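Alpha-L-rhamnosidase (Aspergillus terreus, PDB 6GSZ) probably hydrolyses alpha-L-rhamnosides, releasing terminal non-reducing alpha-L-rhamnose residues from the substrate. Local coordinates at residues P103-P108 against R148-A153; H356-E361 against C461-E466; Q537-F542 against V546-Q551. All blocks are in the same frame, centred on the assembly; numbering follows the deposited sequence. Where two conformers were deposited one is given.

Overall arrangement
Followed from the N terminus, the three contacts come in series: each closes before the next opens, and none nests or crosses. Contact 1 spans 39 residues of strand and loop, with no helix, and ties the end of the N-terminal immunoglobulin-like domain to strand 144-154 of the next beta domain. Contact 2 closes the longest loop of the three, 99 residues, and joins the concanavalin-like domain to a loop of the six-hairpin glycosidase domain beside the bound glucose. Contact 3 is local, with three residues between its helical segments in that same glycosidase domain. The centres of contacts 2 and 3 lie about 34 Å apart, on opposite sides of the chain's centre; contact 1 does not touch either.

Contact 1 of 3, residues P103-P108 against R148-A153; sequences PGLLTP and RLYITA
Leu105 crosses the Tyr150 ring obliquely, with its CG over the centre of one face, joining the loop that leaves the N-terminal immunoglobulin-like domain to strand 144-154 of the following beta sandwich. With CG anti to the carbonyl carbon (chi1 -57°), Leu105 puts its branch point over the ring: Leu105 CG stands 3.7 Å from the centroid of the Tyr150 ring and only 10° off its normal, a CH-pi contact. Its two methyls spread along the ring in different directions. Leu105 CD1 settles near the root, 3.5 Å from Tyr150 CG, while Leu105 CD2 reaches toward the phenol end, 3.8 Å from Tyr150 CZ. Tyr150 is turned out of the sandwich, whereas Leu149 and Ile151 pack inward on strand 196-205. Trp111 and Leu232 also touch Leu105.

Away from this packed face the fit slackens. Gly104 approaches the ring obliquely, its CA 4.3 Å from Tyr150 CE1, and no direct hydrogen bond crosses between the segments. At the phenol end a water fills in, lying at the ring edge and in its plane. Tyr150 OH donates to that water over 2.7 Å, and the water in turn donates to Pro103 O, 2.8 Å away.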
loop_
_atom_site.group_PDB
_atom_site.type_symbol
_atom_site.label_atom_id
_atom_site.label_comp_id
_atom_site.label_asym_id
_atom_site.label_seq_id
_atom_site.Cartn_x
_atom_site.Cartn_y
_atom_site.Cartn_z
ATOM N N PRO A 103 -19.150 -6.302 14.303
ATOM C CA PRO A 103 -17.889 -6.868 14.760
ATOM C C PRO A 103 -17.778 -8.359 14.437
ATOM O O PRO A 103 -18.787 -9.075 14.343
ATOM C CB PRO A 103 -17.914 -6.658 16.271
ATOM C CG PRO A 103 -18.909 -5.532 16.465
ATOM C CD PRO A 103 -19.980 -5.827 15.436
ATOM N N GLY A 104 -16.521 -8.802 14.369
ATOM C CA GLY A 104 -16.175 -10.209 14.176
ATOM C C GLY A 104 -16.142 -10.978 15.488
ATOM O O GLY A 104 -16.957 -10.785 16.376
ATOM N N LEU A 105 -15.236 -11.950 15.532
ATOM C CA LEU A 105 -15.033 -12.814 16.683
ATOM C C LEU A 105 -13.957 -12.189 17.574
ATOM O O LEU A 105 -12.783 -12.116 17.187
ATOM C CB LEU A 105 -14.623 -14.214 16.189
ATOM C CG LEU A 105 -15.587 -14.890 15.234
ATOM C CD1 LEU A 105 -15.127 -16.304 14.937
ATOM C CD2 LEU A 105 -16.997 -14.949 15.798
ATOM N N LEU A 106 -14.393 -11.634 18.708
ATOM C CA LEU A 106 -13.542 -10.693 19.430
ATOM C C LEU A 106 -12.649 -11.332 20.500
ATOM O O LEU A 106 -11.662 -10.742 20.900
ATOM C CB LEU A 106 -14.418 -9.627 20.084
ATOM C CG LEU A 106 -15.348 -8.860 19.159
ATOM C CD1 LEU A 106 -16.317 -7.999 19.956
ATOM C CD2 LEU A 106 -14.522 -8.008 18.230
ATOM N N THR A 107 -12.986 -12.543 20.945
ATOM C CA THR A 107 -12.230 -13.253 21.916
ATOM C C THR A 107 -12.021 -14.686 21.447
ATOM O O THR A 107 -12.758 -15.161 20.596
ATOM C CB THR A 107 -12.976 -13.336 23.255
ATOM O OG1 THR A 107 -14.125 -14.177 23.114
ATOM C CG2 THR A 107 -13.434 -11.998 23.774
ATOM N N PRO A 108 -11.024 -15.428 21.982
ATOM C CA PRO A 108 -10.904 -16.851 21.659
ATOM C C PRO A 108 -12.196 -17.644 21.841
ATOM O O PRO A 108 -12.491 -18.486 21.002
ATOM C CB PRO A 108 -9.778 -17.303 22.586
ATOM C CG PRO A 108 -8.904 -16.070 22.689
ATOM C CD PRO A 108 -9.925 -14.961 22.847
ATOM N N ARG A 148 -22.516 -16.577 8.514
ATOM C CA ARG A 148 -21.178 -16.013 8.426
ATOM C C ARG A 148 -20.122 -17.113 8.367
ATOM O O ARG A 148 -20.271 -18.146 8.989
ATOM C CB ARG A 148 -20.860 -15.146 9.651
ATOM C CG ARG A 148 -21.792 -13.957 9.848
ATOM C CD ARG A 148 -21.620 -12.892 8.777
ATOM N NE ARG A 148 -22.500 -11.769 8.983
ATOM C CZ ARG A 148 -23.692 -11.586 8.384
ATOM N NH1 ARG A 148 -24.149 -12.425 7.463
ATOM N NH2 ARG A 148 -24.390 -10.497 8.689
ATOM N N LEU A 149 -19.061 -16.854 7.592
ATOM C CA LEU A 149 -17.854 -17.686 7.620
ATOM C C LEU A 149 -16.715 -16.824 8.142
ATOM O O LEU A 149 -16.473 -15.729 7.582
ATOM C CB LEU A 149 -17.496 -18.222 6.238
ATOM C CG LEU A 149 -16.271 -19.131 6.226
ATOM C CD1 LEU A 149 -16.528 -20.436 6.987
ATOM C CD2 LEU A 149 -15.852 -19.432 4.806
ATOM N N TYR A 150 -16.050 -17.303 9.187
ATOM C CA TYR A 150 -14.878 -16.694 9.769
ATOM C C TYR A 150 -13.703 -17.617 9.482
ATOM O O TYR A 150 -13.814 -18.841 9.742
ATOM C CB TYR A 150 -15.071 -16.550 11.264
ATOM C CG TYR A 150 -16.296 -15.769 11.632
ATOM C CD1 TYR A 150 -16.281 -14.390 11.586
ATOM C CD2 TYR A 150 -17.467 -16.372 12.053
ATOM C CE1 TYR A 150 -17.390 -13.648 11.962
ATOM C CE2 TYR A 150 -18.572 -15.628 12.445
ATOM C CZ TYR A 150 -18.538 -14.246 12.396
ATOM O OH TYR A 150 -19.668 -13.564 12.809
ATOM N N ILE A 151 -12.633 -17.133 8.844
ATOM C CA ILE A 151 -11.661 -18.065 8.296
ATOM C C ILE A 151 -10.293 -17.426 8.175
ATOM O O ILE A 151 -10.164 -16.240 7.823
ATOM C CB ILE A 151 -12.177 -18.583 6.942
ATOM C CG1 ILE A 151 -11.209 -19.585 6.308
ATOM C CG2 ILE A 151 -12.544 -17.457 5.996
ATOM C CD1 ILE A 151 -11.822 -20.438 5.207
ATOM N N THR A 152 -9.269 -18.226 8.424
ATOM C CA THR A 152 -7.917 -17.885 8.094
ATOM C C THR A 152 -7.126 -19.157 7.827
ATOM O O THR A 152 -7.636 -20.263 7.935
ATOM C CB THR A 152 -7.236 -17.037 9.175
ATOM O OG1 THR A 152 -6.054 -16.454 8.626
ATOM C CG2 THR A 152 -6.893 -17.795 10.435
ATOM N N ALA A 153 -5.861 -18.986 7.450
ATOM C CA ALA A 153 -4.998 -20.130 7.203
ATOM C C ALA A 153 -3.615 -19.875 7.767
ATOM O O ALA A 153 -3.168 -18.705 7.887
ATOM C CB ALA A 153 -4.866 -20.358 5.715
HETATM O O HOH W 1 -19.356 -10.911 12.314
#

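Contact 2 of 3, residues H356-E361 against C461-E466; sequences HTEVME and CPQRDE. With BGC (beta-D-glucopyranose), chain B.
Gln463 and Glu358 meet at the boundary between the concanavalin-like domain and the six-hairpin glycosidase domain, an (alpha/alpha)6 barrel. Gln463 starts from a chi1 of 79°, with CG between the backbone N and the carbonyl carbon, and then bends at chi2. Its CB only just reaches the carboxylate, 4.2 Å from Glu358 CD. One atom further, Gln463 CG lies alongside the carboxylate, 3.5 Å from Glu358 OE1. Beyond it the Gln463 CD carries the amide across the Glu358 chain at about a right angle, with the amide and carboxylate planes 76° apart.

The amide then divides its work. Gln463 NE2 gives its straighter bond to Glu358 OE2 (3.1 Å, 156°), met from above the carboxylate plane, and a weak one to Glu358 OE1. Gln463 OE1 turns back on its own loop, taking the N-H of Arg464 on a lone pair in the carbonyl plane, 2.8 Å from Arg464 N. The buried carboxylate has further partners, Asn335 ND2 at OE2 and the backbone N of Phe759 at OE1, which help fix its rotation.

That amide therefore links the domain boundary to the residue that enters the sugar pocket. Arg464 NE forms a salt bridge with Glu466 OE1 at 3.0 Å, and Arg464 NH2 comes within 3.1 Å of O1 of the bound beta-D-glucopyranose, at the guanidinium edge. Arg464 also pairs with Glu740, and Glu466 with Arg371.

In the fold, Glu358 sits at the break in strand 351-361, a strand that pairs with 364-365 and 400-404, while Gln463 belongs to the loop running from helix 437-453 to helix 471-484.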
loop_
_atom_site.group_PDB
_atom_site.type_symbol
_atom_site.label_atom_id
_atom_site.label_comp_id
_atom_site.label_asym_id
_atom_site.label_seq_id
_atom_site.Cartn_x
_atom_site.Cartn_y
_atom_site.Cartn_z
ATOM N N HIS A 356 7.241 -15.196 -16.892
ATOM C CA HIS A 356 6.837 -13.777 -16.788
ATOM C C HIS A 356 8.049 -12.879 -16.522
ATOM O O HIS A 356 8.814 -13.149 -15.609
ATOM C CB HIS A 356 5.826 -13.633 -15.633
ATOM C CG HIS A 356 4.613 -14.515 -15.708
ATOM N ND1 HIS A 356 4.676 -15.870 -15.441
ATOM C CD2 HIS A 356 3.313 -14.250 -15.999
ATOM C CE1 HIS A 356 3.456 -16.378 -15.530
ATOM N NE2 HIS A 356 2.602 -15.432 -15.904
ATOM N N THR A 357 8.200 -11.791 -17.306
ATOM C CA THR A 357 9.321 -10.851 -17.102
ATOM C C THR A 357 8.839 -9.400 -17.237
ATOM O O THR A 357 7.830 -9.113 -17.857
ATOM C CB THR A 357 10.494 -11.117 -18.056
ATOM O OG1 THR A 357 10.134 -10.720 -19.378
ATOM C CG2 THR A 357 10.913 -12.571 -18.047
ATOM N N GLU A 358 9.637 -8.491 -16.673
ATOM C CA GLU A 358 9.337 -7.044 -16.741
ATOM C C GLU A 358 9.724 -6.451 -18.093
ATOM O O GLU A 358 9.069 -5.521 -18.595
ATOM C CB GLU A 358 10.088 -6.318 -15.632
ATOM C CG GLU A 358 9.548 -6.645 -14.280
ATOM C CD GLU A 358 10.129 -5.708 -13.232
ATOM O OE1 GLU A 358 11.382 -5.691 -13.059
ATOM O OE2 GLU A 358 9.336 -4.971 -12.630
ATOM N N VAL A 359 10.820 -6.964 -18.650
ATOM C CA VAL A 359 11.464 -6.378 -19.826
ATOM C C VAL A 359 11.983 -7.497 -20.719
ATOM O O VAL A 359 12.075 -8.670 -20.320
ATOM C CB VAL A 359 12.625 -5.445 -19.446
ATOM C CG1 VAL A 359 12.134 -4.259 -18.625
ATOM C CG2 VAL A 359 13.748 -6.187 -18.747
ATOM N N MET A 360 12.330 -7.083 -21.936
ATOM C CA MET A 360 13.066 -7.870 -22.868
ATOM C C MET A 360 14.533 -7.415 -22.821
ATOM O O MET A 360 14.839 -6.245 -22.514
ATOM C CB MET A 360 12.544 -7.651 -24.292
ATOM C CG MET A 360 11.082 -7.890 -24.497
ATOM S SD MET A 360 10.699 -9.646 -24.385
ATOM C CE MET A 360 11.380 -10.282 -25.924
ATOM N N GLU A 361 15.433 -8.321 -23.164
ATOM C CA GLU A 361 16.831 -7.982 -23.327
ATOM C C GLU A 361 17.449 -8.929 -24.359
ATOM O O GLU A 361 17.264 -10.136 -24.290
ATOM C CB GLU A 361 17.568 -8.111 -21.991
ATOM C CG GLU A 361 18.960 -7.516 -22.028
ATOM C CD GLU A 361 19.884 -7.732 -20.839
ATOM O OE1 GLU A 361 19.689 -8.728 -20.053
ATOM O OE2 GLU A 361 20.818 -6.861 -20.682
ATOM N N CYS A 461 9.520 -4.359 -4.126
ATOM C CA CYS A 461 9.290 -4.739 -5.508
ATOM C C CYS A 461 8.396 -5.979 -5.555
ATOM O O CYS A 461 8.178 -6.596 -4.533
ATOM C CB CYS A 461 10.594 -5.005 -6.263
ATOM S SG CYS A 461 11.637 -6.297 -5.539
ATOM N N PRO A 462 7.776 -6.261 -6.707
ATOM C CA PRO A 462 6.819 -7.352 -6.828
ATOM C C PRO A 462 7.254 -8.537 -7.682
ATOM O O PRO A 462 6.448 -9.425 -7.832
ATOM C CB PRO A 462 5.699 -6.616 -7.604
ATOM C CG PRO A 462 6.452 -5.745 -8.587
ATOM C CD PRO A 462 7.741 -5.372 -7.878
ATOM N N GLN A 463 8.483 -8.546 -8.176
ATOM C CA GLN A 463 8.843 -9.513 -9.247
ATOM C C GLN A 463 9.927 -10.504 -8.835
ATOM O O GLN A 463 9.762 -11.692 -9.146
ATOM C CB GLN A 463 9.188 -8.742 -10.528
ATOM C CG GLN A 463 10.577 -8.119 -10.610
ATOM C CD GLN A 463 10.838 -7.017 -9.615
ATOM O OE1 GLN A 463 11.110 -7.276 -8.447
ATOM N NE2 GLN A 463 10.777 -5.764 -10.055
ATOM N N ARG A 464 11.001 -10.070 -8.207
ATOM C CA ARG A 464 12.129 -10.917 -7.901
ATOM C C ARG A 464 11.903 -11.633 -6.561
ATOM O O ARG A 464 10.815 -11.641 -6.004
ATOM C CB ARG A 464 13.444 -10.127 -7.953
ATOM C CG ARG A 464 13.636 -9.103 -6.839
ATOM C CD ARG A 464 14.866 -8.260 -7.095
ATOM N NE ARG A 464 15.086 -7.273 -6.059
ATOM C CZ ARG A 464 15.575 -6.049 -6.254
ATOM N NH1 ARG A 464 16.062 -5.735 -7.443
ATOM N NH2 ARG A 464 15.551 -5.173 -5.247
ATOM N N ASP A 465 12.971 -12.287 -6.098
ATOM C CA ASP A 465 12.988 -13.051 -4.851
ATOM C C ASP A 465 13.169 -12.131 -3.652
ATOM O O ASP A 465 14.088 -12.256 -2.918
ATOM C CB ASP A 465 14.062 -14.134 -4.904
ATOM C CG ASP A 465 15.467 -13.634 -5.187
ATOM O OD1 ASP A 465 15.613 -12.429 -5.527
ATOM O OD2 ASP A 465 16.393 -14.416 -5.066
ATOM N N GLU A 466 12.257 -11.184 -3.528
ATOM C CA GLU A 466 12.311 -10.190 -2.436
ATOM C C GLU A 466 10.866 -9.893 -2.040
ATOM O O GLU A 466 10.266 -10.674 -1.370
ATOM C CB GLU A 466 13.192 -9.005 -2.868
ATOM C CG GLU A 466 13.615 -8.096 -1.727
ATOM C CD GLU A 466 14.882 -7.310 -1.983
ATOM O OE1 GLU A 466 15.391 -7.365 -3.108
ATOM O OE2 GLU A 466 15.361 -6.658 -1.055
HETATM C C2 BGC B . 15.034 -1.833 -1.088
HETATM C C3 BGC B . 16.020 -1.016 -0.300
HETATM C C4 BGC B . 17.124 -1.764 0.415
HETATM C C5 BGC B . 17.679 -2.650 -0.591
HETATM C C6 BGC B . 18.821 -3.364 0.105
HETATM C C1 BGC B . 15.776 -2.829 -1.962
HETATM O O1 BGC B . 14.836 -3.488 -2.787
HETATM O O2 BGC B . 14.460 -1.055 -2.112
HETATM O O3 BGC B . 15.354 -0.480 0.715
HETATM O O4 BGC B . 18.155 -0.974 1.051
HETATM O O5 BGC B . 16.732 -3.578 -1.210
HETATM O O6 BGC B . 19.327 -4.365 -0.784
#

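Contact 3 of 3, residues Q537-F542 against V546-Q551; sequences QLYESF and VMLEEQ
Tyr539 and Leu548 are brought together by the same first torsion: each holds CG anti to its backbone N, at -178° in Tyr539, and leans toward the other helix. Met547, modelled in two conformers, starts the same way but in the one described here bends at chi3 (60°), which swings its methyl round to Leu538.

Over one face of the Tyr539 ring stands Leu548 CD2, 3.8 Å from the ring centroid, in a CH-pi contact centred on the ring. The other branch, Leu548 CD1, reaches back to the root of the same side chain, 4.0 Å from Tyr539 CB. The second pair packs beside it: in this conformer Leu538 and Met547 cross at about a right angle, and Leu538 CD2 lies 3.6 Å from Met547 SD. That distance, and the still shorter approach to Met547 CE, are doubtful because they rest on one of the two conformers. Gln551 also flanks Leu538, its NE2 3.7 Å from Leu538 CD2.

These are neighbouring helices of the six-hairpin glycosidase domain, joined by a tight turn, and the short segments run antiparallel at 176° with axes 9.8 Å apart. No hydrogen bond spans them. In the turn, Asp544 OD1 accepts the backbone N-H of Met547. Helix 488-503 adds Leu491 against Leu538 and Leu495 against Gln551, while Ser619 of helix 598-619 touches both Tyr539 and Leu548.

Gln537 bonds within its own helix, NE2 donating to Ser541 OG over 3.0 Å with the acceptor close to the amide plane, on the side that packs on helix 471-484, where Asn482 ND2 is hydrogen-bonded to the same OG.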
loop_
_atom_site.group_PDB
_atom_site.type_symbol
_atom_site.label_atom_id
_atom_site.label_comp_id
_atom_site.label_asym_id
_atom_site.label_seq_id
_atom_site.Cartn_x
_atom_site.Cartn_y
_atom_site.Cartn_z
ATOM N N GLN A 537 3.515 11.283 8.731
ATOM C CA GLN A 537 2.849 11.503 7.452
ATOM C C GLN A 537 1.390 11.012 7.479
ATOM O O GLN A 537 0.505 11.564 6.784
ATOM C CB GLN A 537 3.642 10.967 6.276
ATOM C CG GLN A 537 3.002 11.226 4.924
ATOM C CD GLN A 537 2.879 12.706 4.606
ATOM O OE1 GLN A 537 3.885 13.380 4.499
ATOM N NE2 GLN A 537 1.645 13.156 4.378
ATOM N N LEU A 538 1.163 9.863 8.136
ATOM C CA LEU A 538 -0.163 9.329 8.185
ATOM C C LEU A 538 -1.104 10.346 8.850
ATOM O O LEU A 538 -2.264 10.465 8.452
ATOM C CB LEU A 538 -0.130 7.974 8.905
ATOM C CG LEU A 538 -1.272 7.037 8.615
ATOM C CD1 LEU A 538 -1.331 6.637 7.137
ATOM C CD2 LEU A 538 -1.138 5.822 9.509
ATOM N N TYR A 539 -0.609 10.977 9.930
ATOM C CA TYR A 539 -1.408 11.990 10.624
ATOM C C TYR A 539 -1.617 13.262 9.756
ATOM O O TYR A 539 -2.754 13.724 9.648
ATOM C CB TYR A 539 -0.737 12.324 11.948
ATOM C CG TYR A 539 -1.514 13.324 12.759
ATOM C CD1 TYR A 539 -2.760 12.990 13.239
ATOM C CD2 TYR A 539 -1.048 14.589 13.042
ATOM C CE1 TYR A 539 -3.542 13.864 13.979
ATOM C CE2 TYR A 539 -1.778 15.461 13.838
ATOM C CZ TYR A 539 -3.041 15.108 14.301
ATOM O OH TYR A 539 -3.810 15.967 15.029
ATOM N N GLU A 540 -0.566 13.686 9.053
ATOM C CA GLU A 540 -0.703 14.809 8.134
ATOM C C GLU A 540 -1.815 14.515 7.112
ATOM O O GLU A 540 -2.658 15.376 6.787
ATOM C CB GLU A 540 0.590 15.087 7.399
ATOM C CG GLU A 540 1.665 15.678 8.296
ATOM C CD GLU A 540 1.367 17.032 8.901
ATOM O OE1 GLU A 540 1.202 17.986 8.107
ATOM O OE2 GLU A 540 1.262 17.082 10.156
ATOM N N SER A 541 -1.851 13.263 6.632
ATOM C CA SER A 541 -2.785 12.920 5.542
ATOM C C SER A 541 -4.223 12.701 6.048
ATOM O O SER A 541 -5.197 13.107 5.361
ATOM C CB SER A 541 -2.301 11.643 4.875
ATOM O OG SER A 541 -1.087 11.870 4.191
ATOM N N PHE A 542 -4.373 12.022 7.202
ATOM C CA PHE A 542 -5.732 11.537 7.603
ATOM C C PHE A 542 -6.241 12.111 8.935
ATOM O O PHE A 542 -7.411 11.985 9.258
ATOM C CB PHE A 542 -5.793 10.015 7.568
ATOM C CG PHE A 542 -5.440 9.428 6.230
ATOM C CD1 PHE A 542 -6.272 9.559 5.135
ATOM C CD2 PHE A 542 -4.239 8.786 6.069
ATOM C CE1 PHE A 542 -5.912 9.044 3.902
ATOM C CE2 PHE A 542 -3.863 8.277 4.826
ATOM C CZ PHE A 542 -4.693 8.404 3.746
ATOM N N VAL A 546 -6.227 9.102 17.318
ATOM C CA VAL A 546 -6.174 7.788 17.974
ATOM C C VAL A 546 -5.028 6.947 17.393
ATOM O O VAL A 546 -4.253 6.336 18.141
ATOM C CB VAL A 546 -7.530 7.059 17.914
ATOM C CG1 VAL A 546 -7.414 5.622 18.433
ATOM C CG2 VAL A 546 -8.565 7.842 18.685
ATOM N N MET A 547 -4.942 6.935 16.064
ATOM C CA MET A 547 -3.892 6.207 15.425
ATOM C C MET A 547 -2.510 6.829 15.730
ATOM O O MET A 547 -1.514 6.126 15.925
ATOM C CB MET A 547 -4.199 6.099 13.933
ATOM C CG MET A 547 -3.222 5.299 13.193
ATOM S SD MET A 547 -3.852 4.730 11.584
ATOM C CE MET A 547 -4.219 6.278 10.767
ATOM N N LEU A 548 -2.461 8.166 15.807
ATOM C CA LEU A 548 -1.176 8.810 16.166
ATOM C C LEU A 548 -0.738 8.384 17.572
ATOM O O LEU A 548 0.422 8.036 17.808
ATOM C CB LEU A 548 -1.307 10.327 16.062
ATOM C CG LEU A 548 -0.009 11.098 16.283
ATOM C CD1 LEU A 548 1.020 10.764 15.240
ATOM C CD2 LEU A 548 -0.276 12.604 16.282
ATOM N N GLU A 549 -1.694 8.347 18.511
ATOM C CA GLU A 549 -1.384 7.884 19.865
ATOM C C GLU A 549 -0.922 6.412 19.861
ATOM O O GLU A 549 0.052 6.110 20.557
ATOM C CB GLU A 549 -2.588 8.038 20.788
ATOM C CG GLU A 549 -2.316 7.671 22.224
ATOM C CD GLU A 549 -1.441 8.647 22.978
ATOM O OE1 GLU A 549 -1.683 9.866 22.848
ATOM O OE2 GLU A 549 -0.533 8.175 23.715
ATOM N N GLU A 550 -1.573 5.523 19.088
ATOM C CA GLU A 550 -1.114 4.109 19.112
ATOM C C GLU A 550 0.283 3.969 18.512
ATOM O O GLU A 550 1.019 3.032 18.894
ATOM C CB GLU A 550 -2.180 3.218 18.492
ATOM C CG GLU A 550 -2.158 3.055 17.013
ATOM C CD GLU A 550 -3.435 2.472 16.415
ATOM O OE1 GLU A 550 -4.519 2.646 17.061
ATOM O OE2 GLU A 550 -3.351 1.910 15.293
ATOM N N GLN A 551 0.649 4.865 17.596
ATOM C CA GLN A 551 1.944 4.835 16.909
ATOM C C GLN A 551 3.043 5.591 17.682
ATOM O O GLN A 551 4.222 5.550 17.305
ATOM C CB GLN A 551 1.774 5.320 15.474
ATOM C CG GLN A 551 0.951 4.335 14.659
ATOM C CD GLN A 551 0.354 4.881 13.387
ATOM O OE1 GLN A 551 0.701 5.975 12.935
ATOM N NE2 GLN A 551 -0.539 4.113 12.770
#